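PDB 2WAN: pullulanase from Bacillus acidopullulyticus, which probably hydrolyses the alpha-1,6-glucosidic linkages of pullulan and of branched starch-derived polysaccharides, as a debranching enzyme of the alpha-amylase superfamily. Local coordinates for residues A[513-518]-A[607-612]; A[871-876]-A[909-914]. All blocks are in the same frame, centred on the assembly; numbering follows the deposited sequence.

Contact 1: residues A[513-518]-A[607-612]; sequences NYNVPE and VNYWVN
Trp610 reaches from the helix to the bend of 513-518 and donates its indole N-H to the carbonyl of Tyr514, with NE1 to Tyr514 O 2.9 Å, an N-H...O angle of 148° and the oxygen near the indole plane. Its chi1 of -78° sets CG anti to the carbonyl carbon; the six-membered ring lies against the Asn515-Pro517 backbone, with CH2 4.0 Å from Pro517 CG. This is the tightly packed part. Tyr609 CD2 lies over one face of the indole, near the rim; the ring of Tyr614 stacks on Trp610. The other part of the contact is looser and hydrated: Tyr609 CE2 is 3.5 Å from Asn515 O, but their polar link is a water that donates to Asn515 O (2.6 Å) and accepts from Tyr609 OH (2.7 Å). Asn515 turns its amide perpendicular to the Tyr609 ring and spends its polar ends on Ser606 and Pro394. A type I turn from Asn513 to Val516 presents the Tyr514 carbonyl to the helix. The arrangement belongs to the (beta/alpha)8 barrel of the alpha-amylase family, where the long excursion after the second barrel strand packs on the helix between the third and fourth.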
loop_
_atom_site.group_PDB
_atom_site.type_symbol
_atom_site.label_atom_id
_atom_site.label_comp_id
_atom_site.label_asym_id
_atom_site.label_seq_id
_atom_site.Cartn_x
_atom_site.Cartn_y
_atom_site.Cartn_z
ATOM N N ASN A 513 5.489 -14.324 -8.798
ATOM C CA ASN A 513 5.899 -13.842 -10.144
ATOM C C ASN A 513 5.023 -12.648 -10.537
ATOM O O ASN A 513 3.915 -12.803 -11.059
ATOM C CB ASN A 513 5.852 -14.960 -11.210
ATOM C CG ASN A 513 6.571 -16.230 -10.751
ATOM O OD1 ASN A 513 7.802 -16.385 -10.903
ATOM N ND2 ASN A 513 5.815 -17.126 -10.165
ATOM N N TYR A 514 5.525 -11.453 -10.256
ATOM C CA TYR A 514 4.697 -10.243 -10.341
ATOM C C TYR A 514 4.160 -9.909 -11.726
ATOM O O TYR A 514 3.151 -9.205 -11.842
ATOM C CB TYR A 514 5.446 -9.033 -9.789
ATOM C CG TYR A 514 5.580 -9.013 -8.276
ATOM C CD1 TYR A 514 4.518 -8.589 -7.465
ATOM C CD2 TYR A 514 6.772 -9.395 -7.666
ATOM C CE1 TYR A 514 4.639 -8.554 -6.085
ATOM C CE2 TYR A 514 6.900 -9.371 -6.274
ATOM C CZ TYR A 514 5.817 -8.943 -5.498
ATOM O OH TYR A 514 5.915 -8.904 -4.126
ATOM N N ASN A 515 4.830 -10.390 -12.774
ATOM C CA ASN A 515 4.483 -9.991 -14.142
ATOM C C ASN A 515 3.837 -11.099 -14.963
ATOM O O ASN A 515 3.813 -11.047 -16.201
ATOM C CB ASN A 515 5.735 -9.436 -14.816
ATOM C CG ASN A 515 6.269 -8.263 -14.056
ATOM O OD1 ASN A 515 5.555 -7.266 -13.894
ATOM N ND2 ASN A 515 7.480 -8.385 -13.522
ATOM N N VAL A 516 3.294 -12.082 -14.249
ATOM C CA VAL A 516 2.656 -13.270 -14.838
ATOM C C VAL A 516 1.242 -13.408 -14.250
ATOM O O VAL A 516 1.077 -13.271 -13.045
ATOM C CB VAL A 516 3.450 -14.576 -14.504
ATOM C CG1 VAL A 516 2.764 -15.826 -15.072
ATOM C CG2 VAL A 516 4.938 -14.477 -14.983
ATOM N N PRO A 517 0.219 -13.683 -15.099
ATOM C CA PRO A 517 -1.126 -13.949 -14.588
ATOM C C PRO A 517 -1.190 -15.254 -13.809
ATOM O O PRO A 517 -0.543 -16.240 -14.190
ATOM C CB PRO A 517 -1.966 -14.088 -15.871
ATOM C CG PRO A 517 -1.196 -13.330 -16.908
ATOM C CD PRO A 517 0.233 -13.677 -16.578
ATOM N N GLU A 518 -1.967 -15.259 -12.727
ATOM C CA GLU A 518 -2.184 -16.489 -11.963
ATOM C C GLU A 518 -2.701 -17.646 -12.834
ATOM O O GLU A 518 -3.723 -17.516 -13.517
ATOM C CB GLU A 518 -3.132 -16.232 -10.790
ATOM C CG GLU A 518 -3.505 -17.522 -10.028
ATOM C CD GLU A 518 -2.306 -18.246 -9.434
ATOM O OE1 GLU A 518 -1.327 -17.576 -9.046
ATOM O OE2 GLU A 518 -2.341 -19.517 -9.320
ATOM N N VAL A 607 4.129 -2.026 -12.889
ATOM C CA VAL A 607 2.807 -1.399 -13.074
ATOM C C VAL A 607 2.698 -0.830 -14.501
ATOM O O VAL A 607 1.639 -0.888 -15.113
ATOM C CB VAL A 607 2.434 -0.348 -11.985
ATOM C CG1 VAL A 607 2.217 -1.027 -10.629
ATOM C CG2 VAL A 607 3.480 0.768 -11.885
ATOM N N ASN A 608 3.800 -0.319 -15.040
ATOM C CA ASN A 608 3.786 0.127 -16.439
ATOM C C ASN A 608 3.471 -1.020 -17.386
ATOM O O ASN A 608 2.715 -0.839 -18.337
ATOM C CB ASN A 608 5.111 0.771 -16.836
ATOM C CG ASN A 608 5.158 2.248 -16.487
ATOM O OD1 ASN A 608 4.677 3.092 -17.245
ATOM N ND2 ASN A 608 5.735 2.564 -15.337
ATOM N N TYR A 609 4.065 -2.183 -17.114
ATOM C CA TYR A 609 3.880 -3.370 -17.956
ATOM C C TYR A 609 2.409 -3.806 -17.919
ATOM O O TYR A 609 1.820 -4.095 -18.977
ATOM C CB TYR A 609 4.788 -4.527 -17.498
ATOM C CG TYR A 609 4.449 -5.840 -18.172
ATOM C CD1 TYR A 609 4.728 -6.045 -19.538
ATOM C CD2 TYR A 609 3.835 -6.875 -17.463
ATOM C CE1 TYR A 609 4.421 -7.263 -20.162
ATOM C CE2 TYR A 609 3.507 -8.095 -18.084
ATOM C CZ TYR A 609 3.805 -8.279 -19.435
ATOM O OH TYR A 609 3.474 -9.467 -20.054
ATOM N N TRP A 610 1.821 -3.880 -16.722
ATOM C CA TRP A 610 0.416 -4.288 -16.630
ATOM C C TRP A 610 -0.532 -3.330 -17.372
ATOM O O TRP A 610 -1.467 -3.760 -18.065
ATOM C CB TRP A 610 -0.008 -4.493 -15.166
ATOM C CG TRP A 610 0.500 -5.812 -14.652
ATOM C CD1 TRP A 610 1.636 -6.021 -13.924
ATOM C CD2 TRP A 610 -0.071 -7.106 -14.890
ATOM N NE1 TRP A 610 1.798 -7.364 -13.660
ATOM C CE2 TRP A 610 0.765 -8.056 -14.250
ATOM C CE3 TRP A 610 -1.214 -7.556 -15.584
ATOM C CZ2 TRP A 610 0.494 -9.437 -14.264
ATOM C CZ3 TRP A 610 -1.498 -8.941 -15.597
ATOM C CH2 TRP A 610 -0.636 -9.864 -14.937
ATOM N N VAL A 611 -0.293 -2.030 -17.254
ATOM C CA VAL A 611 -1.108 -1.079 -18.018
ATOM C C VAL A 611 -0.862 -1.221 -19.527
ATOM O O VAL A 611 -1.801 -1.277 -20.319
ATOM C CB VAL A 611 -0.833 0.370 -17.563
ATOM C CG1 VAL A 611 -1.463 1.373 -18.559
ATOM C CG2 VAL A 611 -1.385 0.570 -16.119
ATOM N N ASN A 612 0.405 -1.261 -19.932
ATOM C CA ASN A 612 0.717 -1.286 -21.364
ATOM C C ASN A 612 0.304 -2.593 -22.051
ATOM O O ASN A 612 -0.311 -2.563 -23.122
ATOM C CB ASN A 612 2.197 -0.993 -21.595
ATOM C CG ASN A 612 2.568 0.476 -21.348
ATOM O OD1 ASN A 612 1.783 1.409 -21.600
ATOM N ND2 ASN A 612 3.790 0.683 -20.857
HETATM O O HOH W 1 2.710 -11.541 -18.475
#

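Contact 2: residues A[871-876]-A[909-914]; sequences MYNPNK and VQVPAI
The carboxamide of Asn873 is the flat group of this contact, joined at its nitrogen to Pro912 and at its oxygen to its own segment. ND2 donates to Pro912 O at 3.1 Å; that acceptor is tilted from the amide plane, and the donor in turn sits well above the Pro912 carbonyl plane. A weak bond from ND2 to Val911 O (3.3 Å) and one to Thr877 O add to the grip. The opposite end, OD1, takes two donors: Asn875 N, which closes an Asx turn, and Asn875 ND2 at 3.0 Å, almost in line with the C=O bond. In Asn873, chi1 of 178° puts CG anti to the backbone N. Asn873 CB rests on Val911 CG1 at 3.7 Å, and the other methyl of Val911, CG2, touches Met871 SD at 3.7 Å. On the partner segment, Ile914 N donates to Asn875 O (3.0 Å), and Ile914 CA makes a CA-H...O contact with Asn873 O, also 3.0 Å. Ile914 has left-handed backbone angles, 41/63°; its side chain turns from 871-876 and packs on Lys758 and Met759 of helix 753-769. The contact thus joins the ends of strands 868-873 and 908-911 in the C-terminal all-beta domain, where several bent, mostly main-chain bonds to one buried, uncharged amide are consistent with a fixed local geometry.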
loop_
_atom_site.group_PDB
_atom_site.type_symbol
_atom_site.label_atom_id
_atom_site.label_comp_id
_atom_site.label_asym_id
_atom_site.label_seq_id
_atom_site.Cartn_x
_atom_site.Cartn_y
_atom_site.Cartn_z
ATOM N N MET A 871 -31.396 12.706 3.073
ATOM C CA MET A 871 -31.423 12.528 4.539
ATOM C C MET A 871 -31.342 11.053 4.915
ATOM O O MET A 871 -32.127 10.237 4.402
ATOM C CB MET A 871 -32.691 13.146 5.151
ATOM C CG MET A 871 -32.784 12.912 6.664
ATOM S SD MET A 871 -34.111 13.912 7.341
ATOM C CE MET A 871 -34.432 13.012 8.868
ATOM N N TYR A 872 -30.397 10.726 5.799
ATOM C CA TYR A 872 -30.256 9.375 6.340
ATOM C C TYR A 872 -30.980 9.326 7.673
ATOM O O TYR A 872 -30.685 10.133 8.561
ATOM C CB TYR A 872 -28.784 9.013 6.571
ATOM C CG TYR A 872 -27.848 9.316 5.421
ATOM C CD1 TYR A 872 -28.074 8.804 4.148
ATOM C CD2 TYR A 872 -26.710 10.081 5.633
ATOM C CE1 TYR A 872 -27.180 9.090 3.084
ATOM C CE2 TYR A 872 -25.829 10.376 4.591
ATOM C CZ TYR A 872 -26.075 9.879 3.329
ATOM O OH TYR A 872 -25.189 10.173 2.320
ATOM N N ASN A 873 -31.925 8.402 7.798
ATOM C CA ASN A 873 -32.628 8.156 9.071
ATOM C C ASN A 873 -32.405 6.730 9.580
ATOM O O ASN A 873 -33.154 5.828 9.197
ATOM C CB ASN A 873 -34.132 8.402 8.949
ATOM C CG ASN A 873 -34.852 8.104 10.257
ATOM O OD1 ASN A 873 -34.238 8.183 11.312
ATOM N ND2 ASN A 873 -36.113 7.730 10.186
ATOM N N PRO A 874 -31.403 6.530 10.460
ATOM C CA PRO A 874 -31.110 5.192 10.991
ATOM C C PRO A 874 -32.032 4.754 12.122
ATOM O O PRO A 874 -31.970 3.602 12.554
ATOM C CB PRO A 874 -29.693 5.345 11.538
ATOM C CG PRO A 874 -29.593 6.784 11.911
ATOM C CD PRO A 874 -30.381 7.514 10.865
ATOM N N ASN A 875 -32.871 5.666 12.587
ATOM C CA ASN A 875 -33.708 5.413 13.757
ATOM C C ASN A 875 -34.897 4.515 13.467
ATOM O O ASN A 875 -35.349 4.400 12.327
ATOM C CB ASN A 875 -34.152 6.743 14.346
ATOM C CG ASN A 875 -32.985 7.622 14.673
ATOM O OD1 ASN A 875 -32.205 7.318 15.581
ATOM N ND2 ASN A 875 -32.818 8.701 13.903
ATOM N N LYS A 876 -35.415 3.877 14.517
ATOM C CA LYS A 876 -36.516 2.947 14.359
ATOM C C LYS A 876 -37.902 3.594 14.251
ATOM O O LYS A 876 -38.902 2.892 14.068
ATOM C CB LYS A 876 -36.461 1.898 15.476
ATOM C CG LYS A 876 -35.487 0.778 15.128
ATOM C CD LYS A 876 -35.392 -0.237 16.228
ATOM C CE LYS A 876 -34.416 -1.338 15.859
ATOM N NZ LYS A 876 -34.197 -2.246 17.025
ATOM N N VAL A 909 -41.344 17.150 5.456
ATOM C CA VAL A 909 -41.501 15.807 4.882
ATOM C C VAL A 909 -41.111 14.738 5.903
ATOM O O VAL A 909 -40.201 14.941 6.722
ATOM C CB VAL A 909 -40.681 15.646 3.556
ATOM C CG1 VAL A 909 -39.188 15.699 3.820
ATOM C CG2 VAL A 909 -41.078 14.362 2.795
ATOM N N GLN A 910 -41.812 13.607 5.855
ATOM C CA GLN A 910 -41.550 12.502 6.770
ATOM C C GLN A 910 -40.634 11.463 6.113
ATOM O O GLN A 910 -40.834 11.090 4.954
ATOM C CB GLN A 910 -42.880 11.878 7.201
ATOM C CG GLN A 910 -42.756 10.867 8.329
ATOM C CD GLN A 910 -44.112 10.395 8.818
ATOM O OE1 GLN A 910 -44.979 11.202 9.155
ATOM N NE2 GLN A 910 -44.304 9.085 8.848
ATOM N N VAL A 911 -39.605 11.042 6.840
ATOM C CA VAL A 911 -38.665 10.053 6.356
ATOM C C VAL A 911 -38.900 8.758 7.112
ATOM O O VAL A 911 -38.698 8.733 8.336
ATOM C CB VAL A 911 -37.198 10.485 6.609
ATOM C CG1 VAL A 911 -36.245 9.427 6.065
ATOM C CG2 VAL A 911 -36.915 11.886 5.983
ATOM N N PRO A 912 -39.292 7.674 6.406
ATOM C CA PRO A 912 -39.533 6.406 7.128
ATOM C C PRO A 912 -38.342 5.888 7.938
ATOM O O PRO A 912 -37.178 6.235 7.670
ATOM C CB PRO A 912 -39.871 5.406 6.011
ATOM C CG PRO A 912 -40.310 6.215 4.861
ATOM C CD PRO A 912 -39.608 7.558 4.969
ATOM N N ALA A 913 -38.651 5.064 8.937
ATOM C CA ALA A 913 -37.649 4.416 9.781
ATOM C C ALA A 913 -36.597 3.684 8.946
ATOM O O ALA A 913 -36.922 3.108 7.897
ATOM C CB ALA A 913 -38.332 3.430 10.714
ATOM N N ILE A 914 -35.349 3.728 9.417
ATOM C CA ILE A 914 -34.184 3.058 8.790
ATOM C C ILE A 914 -34.199 3.187 7.258
ATOM O O ILE A 914 -34.320 2.198 6.531
ATOM C CB ILE A 914 -34.051 1.559 9.191
ATOM C CG1 ILE A 914 -34.515 1.350 10.640
ATOM C CG2 ILE A 914 -32.603 1.074 9.009
ATOM C CD1 ILE A 914 -34.303 -0.076 11.134
#

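In the fold
Contacts 1 and 2 lie in different domains and do not touch: their centres are 47 Å apart and their nearest atoms about 32 Å. Contact 1 is the more central, its centre 17 Å from that of the chain, within the catalytic barrel; contact 2 lies 38 Å out, in the C-terminal all-beta domain. They follow in series along the chain, 513-518 and 607-612 closing before 871-876 begins. The barrel is the shared element: contact 1 includes its helix 597-614, whereas contact 2 leans on helix 753-769, and Lys876 pairs with Asp751 just before that helix. A glycerol, probably from crystallisation, bonds to Ile914 O, about 4 Å from the Ala913 side chain.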